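Local structure of protein-glutamine gamma-glutamyltransferase (Pagrus major, 1G0D) at residues V161-T166 against I170-W175; G234-P239 against S327-H332; Q271-A276 against V513-L518. The protein is a transglutaminase that joins peptide-bound glutamine to primary amines such as lysine side chains, probably in a calcium-dependent manner. All coordinates share one frame; numbering follows the deposited sequence.

Contact 1 (V161-T166 against I170-W175)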
loop_
_atom_site.group_PDB
_atom_site.type_symbol
_atom_site.label_atom_id
_atom_site.label_comp_id
_atom_site.label_asym_id
_atom_site.label_seq_id
_atom_site.Cartn_x
_atom_site.Cartn_y
_atom_site.Cartn_z
ATOM N N VAL A 161 8.390 3.743 0.423
ATOM C CA VAL A 161 8.276 4.392 1.692
ATOM C C VAL A 161 6.785 4.654 1.826
ATOM O O VAL A 161 6.171 5.154 0.885
ATOM C CB VAL A 161 9.075 5.712 1.651
ATOM C CG1 VAL A 161 8.828 6.522 2.887
ATOM C CG2 VAL A 161 10.542 5.393 1.539
ATOM N N ILE A 162 6.174 4.258 2.940
ATOM C CA ILE A 162 4.748 4.540 3.118
ATOM C C ILE A 162 4.658 5.573 4.241
ATOM O O ILE A 162 5.270 5.397 5.275
ATOM C CB ILE A 162 3.952 3.271 3.480
ATOM C CG1 ILE A 162 4.225 2.186 2.425
ATOM C CG2 ILE A 162 2.495 3.619 3.588
ATOM C CD1 ILE A 162 3.304 0.987 2.405
ATOM N N TYR A 163 3.941 6.670 4.033
ATOM C CA TYR A 163 3.845 7.697 5.073
ATOM C C TYR A 163 2.780 7.359 6.151
ATOM O O TYR A 163 1.742 6.711 5.868
ATOM C CB TYR A 163 3.611 9.071 4.414
ATOM C CG TYR A 163 4.797 9.444 3.565
ATOM C CD1 TYR A 163 5.949 9.938 4.146
ATOM C CD2 TYR A 163 4.844 9.099 2.211
ATOM C CE1 TYR A 163 7.119 10.055 3.414
ATOM C CE2 TYR A 163 6.018 9.214 1.466
ATOM C CZ TYR A 163 7.151 9.683 2.075
ATOM O OH TYR A 163 8.325 9.757 1.365
ATOM N N MET A 164 3.066 7.776 7.387
ATOM C CA MET A 164 2.195 7.500 8.514
ATOM C C MET A 164 2.334 8.589 9.505
ATOM O O MET A 164 2.961 9.600 9.216
ATOM C CB MET A 164 2.594 6.196 9.159
ATOM C CG MET A 164 2.218 5.054 8.293
ATOM S SD MET A 164 2.663 3.453 8.926
ATOM C CE MET A 164 3.127 3.806 10.622
ATOM N N GLY A 165 1.776 8.363 10.688
ATOM C CA GLY A 165 1.806 9.357 11.750
ATOM C C GLY A 165 0.556 10.222 11.720
ATOM O O GLY A 165 -0.537 9.697 11.549
ATOM N N THR A 166 0.713 11.534 11.885
ATOM C CA THR A 166 -0.398 12.482 11.842
ATOM C C THR A 166 -0.026 13.541 10.803
ATOM O O THR A 166 1.154 13.726 10.508
ATOM C CB THR A 166 -0.619 13.141 13.204
ATOM O OG1 THR A 166 0.578 13.829 13.595
ATOM C CG2 THR A 166 -0.985 12.078 14.266
ATOM N N ILE A 170 4.296 13.846 10.288
ATOM C CA ILE A 170 4.432 12.710 9.373
ATOM C C ILE A 170 5.693 11.885 9.552
ATOM O O ILE A 170 6.784 12.423 9.626
ATOM C CB ILE A 170 4.422 13.196 7.909
ATOM C CG1 ILE A 170 3.121 13.938 7.619
ATOM C CG2 ILE A 170 4.601 12.029 6.962
ATOM C CD1 ILE A 170 3.041 14.432 6.244
ATOM N N ARG A 171 5.538 10.574 9.611
ATOM C CA ARG A 171 6.682 9.686 9.745
ATOM C C ARG A 171 6.711 8.750 8.522
ATOM O O ARG A 171 5.698 8.525 7.865
ATOM C CB ARG A 171 6.585 8.889 11.061
ATOM C CG ARG A 171 6.959 7.369 10.976
ATOM C CD ARG A 171 6.427 6.528 12.189
ATOM N NE ARG A 171 7.412 5.579 12.733
ATOM C CZ ARG A 171 7.115 4.386 13.277
ATOM N NH1 ARG A 171 5.838 3.965 13.363
ATOM N NH2 ARG A 171 8.099 3.608 13.738
ATOM N N SER A 172 7.885 8.222 8.209
ATOM C CA SER A 172 8.019 7.333 7.075
ATOM C C SER A 172 8.447 5.963 7.482
ATOM O O SER A 172 9.303 5.803 8.366
ATOM C CB SER A 172 9.094 7.814 6.113
ATOM O OG SER A 172 9.192 9.216 6.093
ATOM N N ILE A 173 7.855 4.956 6.854
ATOM C CA ILE A 173 8.335 3.630 7.117
ATOM C C ILE A 173 8.665 3.020 5.781
ATOM O O ILE A 173 7.879 3.079 4.826
ATOM C CB ILE A 173 7.351 2.736 7.864
ATOM C CG1 ILE A 173 6.190 2.402 6.968
ATOM C CG2 ILE A 173 6.921 3.402 9.156
ATOM C CD1 ILE A 173 5.997 0.939 6.855
ATOM N N PRO A 174 9.913 2.579 5.647
ATOM C CA PRO A 174 10.376 1.941 4.430
ATOM C C PRO A 174 9.632 0.606 4.279
ATOM O O PRO A 174 9.215 0.024 5.274
ATOM C CB PRO A 174 11.857 1.732 4.708
ATOM C CG PRO A 174 11.956 1.692 6.150
ATOM C CD PRO A 174 11.026 2.767 6.584
ATOM N N TRP A 175 9.463 0.128 3.040
ATOM C CA TRP A 175 8.793 -1.146 2.790
ATOM C C TRP A 175 9.497 -1.901 1.673
ATOM O O TRP A 175 9.887 -1.318 0.666
ATOM C CB TRP A 175 7.346 -0.919 2.409
ATOM C CG TRP A 175 6.494 -2.147 2.538
ATOM C CD1 TRP A 175 6.213 -3.054 1.555
ATOM C CD2 TRP A 175 5.699 -2.539 3.687
ATOM N NE1 TRP A 175 5.293 -3.981 2.005
ATOM C CE2 TRP A 175 4.959 -3.691 3.302
ATOM C CE3 TRP A 175 5.543 -2.028 4.989
ATOM C CZ2 TRP A 175 4.062 -4.340 4.189
ATOM C CZ3 TRP A 175 4.651 -2.672 5.860
ATOM C CH2 TRP A 175 3.928 -3.821 5.448
#

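Contact 2 (G234-P239 against S327-H332)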
loop_
_atom_site.group_PDB
_atom_site.type_symbol
_atom_site.label_atom_id
_atom_site.label_comp_id
_atom_site.label_asym_id
_atom_site.label_seq_id
_atom_site.Cartn_x
_atom_site.Cartn_y
_atom_site.Cartn_z
ATOM N N GLY A 234 -7.808 -8.916 8.713
ATOM C CA GLY A 234 -7.646 -7.633 9.367
ATOM C C GLY A 234 -7.962 -7.703 10.850
ATOM O O GLY A 234 -8.891 -8.399 11.262
ATOM N N ARG A 235 -7.169 -7.006 11.661
ATOM C CA ARG A 235 -7.396 -6.932 13.097
ATOM C C ARG A 235 -7.084 -5.482 13.435
ATOM O O ARG A 235 -5.923 -5.066 13.414
ATOM C CB ARG A 235 -6.444 -7.818 13.867
ATOM C CG ARG A 235 -6.679 -7.788 15.380
ATOM C CD ARG A 235 -7.691 -8.860 15.724
ATOM N NE ARG A 235 -7.331 -9.581 16.931
ATOM C CZ ARG A 235 -7.707 -10.829 17.188
ATOM N NH1 ARG A 235 -7.332 -11.401 18.315
ATOM N NH2 ARG A 235 -8.458 -11.506 16.326
ATOM N N TRP A 236 -8.126 -4.719 13.751
ATOM C CA TRP A 236 -7.982 -3.318 14.031
ATOM C C TRP A 236 -7.575 -2.961 15.429
ATOM O O TRP A 236 -7.259 -1.798 15.692
ATOM C CB TRP A 236 -9.255 -2.603 13.578
ATOM C CG TRP A 236 -9.492 -2.932 12.101
ATOM C CD1 TRP A 236 -10.261 -3.942 11.617
ATOM C CD2 TRP A 236 -8.776 -2.396 10.952
ATOM N NE1 TRP A 236 -10.063 -4.088 10.247
ATOM C CE2 TRP A 236 -9.161 -3.157 9.824
ATOM C CE3 TRP A 236 -7.850 -1.361 10.779
ATOM C CZ2 TRP A 236 -8.657 -2.914 8.553
ATOM C CZ3 TRP A 236 -7.353 -1.120 9.503
ATOM C CH2 TRP A 236 -7.761 -1.898 8.411
ATOM N N GLU A 237 -7.564 -3.951 16.328
ATOM C CA GLU A 237 -7.103 -3.696 17.691
ATOM C C GLU A 237 -6.294 -4.782 18.358
ATOM O O GLU A 237 -6.528 -5.993 18.218
ATOM C CB GLU A 237 -8.225 -3.232 18.634
ATOM C CG GLU A 237 -7.826 -1.969 19.422
ATOM C CD GLU A 237 -8.649 -1.753 20.649
ATOM O OE1 GLU A 237 -9.693 -2.419 20.770
ATOM O OE2 GLU A 237 -8.255 -0.922 21.490
ATOM N N GLU A 238 -5.343 -4.223 19.109
ATOM C CA GLU A 238 -4.253 -4.820 19.859
ATOM C C GLU A 238 -4.112 -6.266 20.311
ATOM O O GLU A 238 -3.049 -6.842 20.077
ATOM C CB GLU A 238 -3.883 -3.853 20.964
ATOM C CG GLU A 238 -3.202 -4.452 22.070
ATOM C CD GLU A 238 -4.142 -4.609 23.197
ATOM O OE1 GLU A 238 -4.237 -5.765 23.647
ATOM O OE2 GLU A 238 -4.780 -3.595 23.616
ATOM N N PRO A 239 -5.084 -6.879 20.996
ATOM C CA PRO A 239 -4.660 -8.285 21.268
ATOM C C PRO A 239 -4.621 -9.105 19.944
ATOM O O PRO A 239 -5.633 -9.638 19.497
ATOM C CB PRO A 239 -5.704 -8.806 22.244
ATOM C CG PRO A 239 -6.879 -7.887 22.046
ATOM C CD PRO A 239 -6.377 -6.532 21.580
ATOM N N SER A 327 -14.367 9.752 15.256
ATOM C CA SER A 327 -14.254 10.364 13.950
ATOM C C SER A 327 -13.100 9.884 13.067
ATOM O O SER A 327 -12.634 8.727 13.151
ATOM C CB SER A 327 -14.162 11.875 14.103
ATOM O OG SER A 327 -15.023 12.499 13.186
ATOM N N SER A 328 -12.668 10.809 12.214
ATOM C CA SER A 328 -11.630 10.583 11.228
ATOM C C SER A 328 -10.375 9.931 11.715
ATOM O O SER A 328 -9.862 10.263 12.782
ATOM C CB SER A 328 -11.274 11.904 10.556
ATOM O OG SER A 328 -12.445 12.541 10.043
ATOM N N TRP A 329 -9.876 9.005 10.904
ATOM C CA TRP A 329 -8.649 8.275 11.197
ATOM C C TRP A 329 -7.439 9.207 11.170
ATOM O O TRP A 329 -7.465 10.225 10.468
ATOM C CB TRP A 329 -8.463 7.189 10.148
ATOM C CG TRP A 329 -9.479 6.104 10.204
ATOM C CD1 TRP A 329 -10.744 6.172 10.738
ATOM C CD2 TRP A 329 -9.320 4.761 9.704
ATOM N NE1 TRP A 329 -11.378 4.948 10.595
ATOM C CE2 TRP A 329 -10.526 4.072 9.966
ATOM C CE3 TRP A 329 -8.274 4.075 9.062
ATOM C CZ2 TRP A 329 -10.706 2.721 9.597
ATOM C CZ3 TRP A 329 -8.459 2.734 8.699
ATOM C CH2 TRP A 329 -9.660 2.079 8.966
ATOM N N ASN A 330 -6.372 8.870 11.900
ATOM C CA ASN A 330 -5.178 9.727 11.898
ATOM C C ASN A 330 -4.596 9.762 10.469
ATOM O O ASN A 330 -4.033 10.776 10.018
ATOM C CB ASN A 330 -4.126 9.203 12.874
ATOM C CG ASN A 330 -4.435 9.545 14.325
ATOM O OD1 ASN A 330 -5.500 10.093 14.647
ATOM N ND2 ASN A 330 -3.504 9.211 15.212
ATOM N N PHE A 331 -4.728 8.639 9.768
ATOM C CA PHE A 331 -4.284 8.515 8.379
ATOM C C PHE A 331 -4.882 7.236 7.858
ATOM O O PHE A 331 -5.389 6.418 8.610
ATOM C CB PHE A 331 -2.740 8.490 8.244
ATOM C CG PHE A 331 -2.102 7.181 8.643
ATOM C CD1 PHE A 331 -1.597 6.992 9.935
ATOM C CD2 PHE A 331 -2.041 6.124 7.751
ATOM C CE1 PHE A 331 -1.047 5.761 10.336
ATOM C CE2 PHE A 331 -1.489 4.879 8.142
ATOM C CZ PHE A 331 -0.993 4.699 9.437
ATOM N N HIS A 332 -4.864 7.082 6.557
ATOM C CA HIS A 332 -5.387 5.882 5.954
ATOM C C HIS A 332 -4.707 5.764 4.621
ATOM O O HIS A 332 -4.572 6.750 3.900
ATOM C CB HIS A 332 -6.889 5.976 5.738
ATOM C CG HIS A 332 -7.441 4.842 4.933
ATOM N ND1 HIS A 332 -7.120 3.526 5.196
ATOM C CD2 HIS A 332 -8.322 4.821 3.901
ATOM C CE1 HIS A 332 -7.786 2.738 4.363
ATOM N NE2 HIS A 332 -8.523 3.498 3.571
#

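Contact 3 (Q271-A276 against V513-L518)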
loop_
_atom_site.group_PDB
_atom_site.type_symbol
_atom_site.label_atom_id
_atom_site.label_comp_id
_atom_site.label_asym_id
_atom_site.label_seq_id
_atom_site.Cartn_x
_atom_site.Cartn_y
_atom_site.Cartn_z
ATOM N N GLN A 271 -3.441 -4.352 8.646
ATOM C CA GLN A 271 -4.174 -3.101 8.827
ATOM C C GLN A 271 -4.066 -2.325 7.497
ATOM O O GLN A 271 -3.276 -2.715 6.640
ATOM C CB GLN A 271 -3.616 -2.329 10.017
ATOM C CG GLN A 271 -4.428 -2.639 11.250
ATOM C CD GLN A 271 -3.685 -2.443 12.561
ATOM O OE1 GLN A 271 -2.692 -1.691 12.658
ATOM N NE2 GLN A 271 -4.176 -3.121 13.594
ATOM N N CYS A 272 -4.825 -1.240 7.318
ATOM C CA CYS A 272 -4.825 -0.536 6.039
ATOM C C CYS A 272 -3.527 -0.335 5.265
ATOM O O CYS A 272 -3.499 -0.687 4.087
ATOM C CB CYS A 272 -5.616 0.770 6.121
ATOM S SG CYS A 272 -4.799 2.118 6.847
ATOM N N TRP A 273 -2.455 0.174 5.860
ATOM C CA TRP A 273 -1.209 0.336 5.078
ATOM C C TRP A 273 -0.516 -1.002 4.692
ATOM O O TRP A 273 0.255 -1.039 3.731
ATOM C CB TRP A 273 -0.203 1.266 5.789
ATOM C CG TRP A 273 0.457 0.584 6.887
ATOM C CD1 TRP A 273 1.602 -0.154 6.826
ATOM C CD2 TRP A 273 -0.059 0.424 8.208
ATOM N NE1 TRP A 273 1.824 -0.776 8.024
ATOM C CE2 TRP A 273 0.815 -0.439 8.895
ATOM C CE3 TRP A 273 -1.182 0.921 8.880
ATOM C CZ2 TRP A 273 0.601 -0.816 10.226
ATOM C CZ3 TRP A 273 -1.394 0.552 10.186
ATOM C CH2 TRP A 273 -0.509 -0.309 10.847
ATOM N N VAL A 274 -0.764 -2.091 5.427
ATOM C CA VAL A 274 -0.188 -3.400 5.076
ATOM C C VAL A 274 -0.922 -4.041 3.865
ATOM O O VAL A 274 -0.323 -4.816 3.104
ATOM C CB VAL A 274 -0.291 -4.393 6.246
ATOM C CG1 VAL A 274 0.301 -5.697 5.843
ATOM C CG2 VAL A 274 0.447 -3.896 7.404
ATOM N N PHE A 275 -2.213 -3.714 3.702
ATOM C CA PHE A 275 -3.061 -4.196 2.598
ATOM C C PHE A 275 -2.609 -3.452 1.349
ATOM O O PHE A 275 -2.508 -4.025 0.283
ATOM C CB PHE A 275 -4.539 -3.796 2.764
ATOM C CG PHE A 275 -5.237 -4.422 3.919
ATOM C CD1 PHE A 275 -4.769 -5.600 4.488
ATOM C CD2 PHE A 275 -6.315 -3.751 4.515
ATOM C CE1 PHE A 275 -5.341 -6.093 5.647
ATOM C CE2 PHE A 275 -6.911 -4.226 5.685
ATOM C CZ PHE A 275 -6.423 -5.397 6.256
ATOM N N ALA A 276 -2.402 -2.145 1.483
ATOM C CA ALA A 276 -1.989 -1.323 0.359
ATOM C C ALA A 276 -0.606 -1.757 -0.146
ATOM O O ALA A 276 -0.441 -1.987 -1.352
ATOM C CB ALA A 276 -1.987 0.123 0.763
ATOM N N VAL A 513 -5.279 6.719 22.151
ATOM C CA VAL A 513 -6.041 6.461 20.922
ATOM C C VAL A 513 -5.308 5.471 19.982
ATOM O O VAL A 513 -4.123 5.120 20.212
ATOM C CB VAL A 513 -6.235 7.814 20.212
ATOM C CG1 VAL A 513 -5.441 7.850 18.953
ATOM C CG2 VAL A 513 -7.688 8.101 19.966
ATOM N N THR A 514 -6.014 4.990 18.957
ATOM C CA THR A 514 -5.393 4.100 17.962
ATOM C C THR A 514 -5.409 4.892 16.667
ATOM O O THR A 514 -6.199 5.845 16.533
ATOM C CB THR A 514 -6.159 2.789 17.699
ATOM O OG1 THR A 514 -7.420 3.075 17.089
ATOM C CG2 THR A 514 -6.363 2.026 18.970
ATOM N N TYR A 515 -4.564 4.531 15.703
ATOM C CA TYR A 515 -4.569 5.314 14.475
ATOM C C TYR A 515 -5.962 5.333 13.876
ATOM O O TYR A 515 -6.384 6.376 13.397
ATOM C CB TYR A 515 -3.518 4.830 13.461
ATOM C CG TYR A 515 -3.998 3.867 12.415
ATOM C CD1 TYR A 515 -3.978 2.494 12.645
ATOM C CD2 TYR A 515 -4.399 4.312 11.161
ATOM C CE1 TYR A 515 -4.337 1.575 11.645
ATOM C CE2 TYR A 515 -4.770 3.386 10.130
ATOM C CZ TYR A 515 -4.730 2.023 10.393
ATOM O OH TYR A 515 -5.073 1.106 9.421
ATOM N N ASN A 516 -6.701 4.220 13.924
ATOM C CA ASN A 516 -8.048 4.267 13.361
ATOM C C ASN A 516 -9.091 4.861 14.281
ATOM O O ASN A 516 -10.259 4.499 14.234
ATOM C CB ASN A 516 -8.549 2.916 12.812
ATOM C CG ASN A 516 -8.406 1.774 13.760
ATOM O OD1 ASN A 516 -9.257 0.903 13.784
ATOM N ND2 ASN A 516 -7.342 1.727 14.504
ATOM N N SER A 517 -8.660 5.812 15.099
ATOM C CA SER A 517 -9.554 6.505 16.007
ATOM C C SER A 517 -10.362 5.675 17.021
ATOM O O SER A 517 -11.501 6.005 17.339
ATOM C CB SER A 517 -10.488 7.368 15.166
ATOM O OG SER A 517 -9.799 8.523 14.741
ATOM N N LEU A 518 -9.781 4.609 17.540
ATOM C CA LEU A 518 -10.469 3.805 18.529
ATOM C C LEU A 518 -10.028 4.337 19.873
ATOM O O LEU A 518 -8.892 4.138 20.277
ATOM C CB LEU A 518 -10.049 2.351 18.416
ATOM C CG LEU A 518 -11.038 1.218 18.174
ATOM C CD1 LEU A 518 -12.206 1.682 17.390
ATOM C CD2 LEU A 518 -10.346 0.126 17.440
#

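Contact 1 (V161-T166 against I170-W175)
Met-164, Ile-162 and Ile-173 have the most surface buried in this contact, an antiparallel beta hairpin made by strands 159-164 and 169-176. Four backbone hydrogen bonds tie the strands together. Ile-162 and Ile-173 bond to each other in both directions, with Ile-162 N to Ile-173 O at 2.8 Å. Met-164 and Arg-171 form the second such pair, with Arg-171 N to Met-164 O also at 2.8 Å. These two pairs place their side chains on one face. Met-164 lies beside Arg-171 there and points the same way, while it slants across Ile-173. A bend at its last torsion (chi3 12°) sets CE 4.1 Å from Ile-173 CG2 and 3.9 Å from Arg-171 NH1. The guanidinium of Arg-171 goes on to a salt bridge with Asp-672, so the hairpin also meets the C-terminal Ig-like domain. Helix 272-286 covers this face, with Trp-273 against Met-164 and Ala-277 against Ile-162. Gly-165 follows Met-164 with a backbone shape that calls for glycine, and the chain turns a corner there. The other face holds Val-161, Tyr-163 and Ser-172. Tyr-163 meets Ile-170 through CD1, which is 3.8 Å from Ile-170 CG2. Beside it, Val-161 CG1 presses on Ser-172 CB at 3.5 Å.

Contact 2 (G234-P239 against S327-H332)
The backbones of Trp-236 and Trp-329 stay well apart, with their CA atoms 12.0 Å from each other. Segment 234-239 is a loop that leaves strand 232-234. Segment 327-332 leads into strand 329-339 and turns a corner at Asn-330. The two indoles bridge the gap and supply nearly all of the 69 Å² buried between the segments. Each CB points toward the other segment, and a similar first torsion (chi1 -55° in Trp-236, -67° in Trp-329) carries each indole into the gap. The two side chains cross at about a right angle. They meet through their six-membered rings, where Trp-236 CZ3 lies 4.0 Å from Trp-329 CH2. The ring planes are inclined by 53°, an oblique pairing. Within the loop, Arg-235 reaches round to Pro-239. Its NE and NH1 both bond to Pro-239 O, the NH1 bond being 2.7 Å long, and that oxygen lies in the guanidinium plane. Two tryptophans beside the catalytic cysteine are also found in related transglutaminases, where they wall the active-site tunnel; the same role is likely here. His-332, an active-site residue, follows on the same strand and bonds through NE2 to Asp-355. Around the pair, both indoles touch Cys-272 at the start of helix 272-286 and Tyr-515 in a loop. Strand 290-298 places Ser-298 against Trp-329.

Contact 3 (Q271-A276 against V513-L518)
Gln-271, which touches Tyr-515 across the contact, has a carbonyl O held by two backbone N-H groups. Val-274 N reaches it at 2.9 Å and Phe-275 N at 3.3 Å. This grip marks the start of helix 272-286, with Gln-271 at the N-cap position. The facing segment contains a type I beta turn from Thr-514 to Ser-517. The turn is closed by Ser-517 N to Thr-514 O at 2.8 Å, and Leu-518 N bonds to Thr-514 OG1 just beyond it. Tyr-515 projects from it into the active site and has 98 Å² buried by the helix start. Three residues of 271-276 meet its ring. Trp-273 brings its edge toward the tyrosine face in an offset edge-to-face pair with planes at 67°. Its CZ3 lies 3.4 Å from Tyr-515 CE1. Cys-272 SG comes to the ring edge instead, 3.5 Å from Tyr-515 CE2, in a sulfur-aromatic contact. Its chi1 of 79° puts SG between the backbone N and the carbonyl carbon. The Gln-271 side chain runs antiparallel alongside Tyr-515, its amide plane 48° from the ring, with OE1 3.8 Å from Tyr-515 CE1. The NE2 of this amide is bonded to Arg-235 O and Tyr-240 OH, which fixes its rotation. Phe-331 stacks on the tyrosine ring as well. A weak bond runs from Cys-272 N to Tyr-515 OH, though the place of that hydroxyl is less sure. Cys-272 is the active-site cysteine, and Tyr-515 is known to matter for catalysis. With the tyrosine ring edge against SG, the approach of a glutamine substrate is probably hindered. The arrangement is consistent with a resting enzyme whose tyrosine loop must move before acyl transfer begins.

Overall arrangement
Contacts 2 and 3 are almost one site, with centres about 3 Å apart. The centre of contact 1 lies about 15 Å from that of contact 2 and about 12 Å from that of contact 3. The hairpin of contact 1 comes first in the chain. The segments of the other two then alternate: 234-239, 271-276, 327-332 and 513-518. Helix 272-286 and strand 329-339 serve as common ground, since both touch the hairpin and both hold active-site residues. Cys-272 and His-332 thus come together from different contacts, with Cys-272 SG 3.2 Å from His-332 ND1. Contact 1 packs behind this centre, between it and the C-terminal domain.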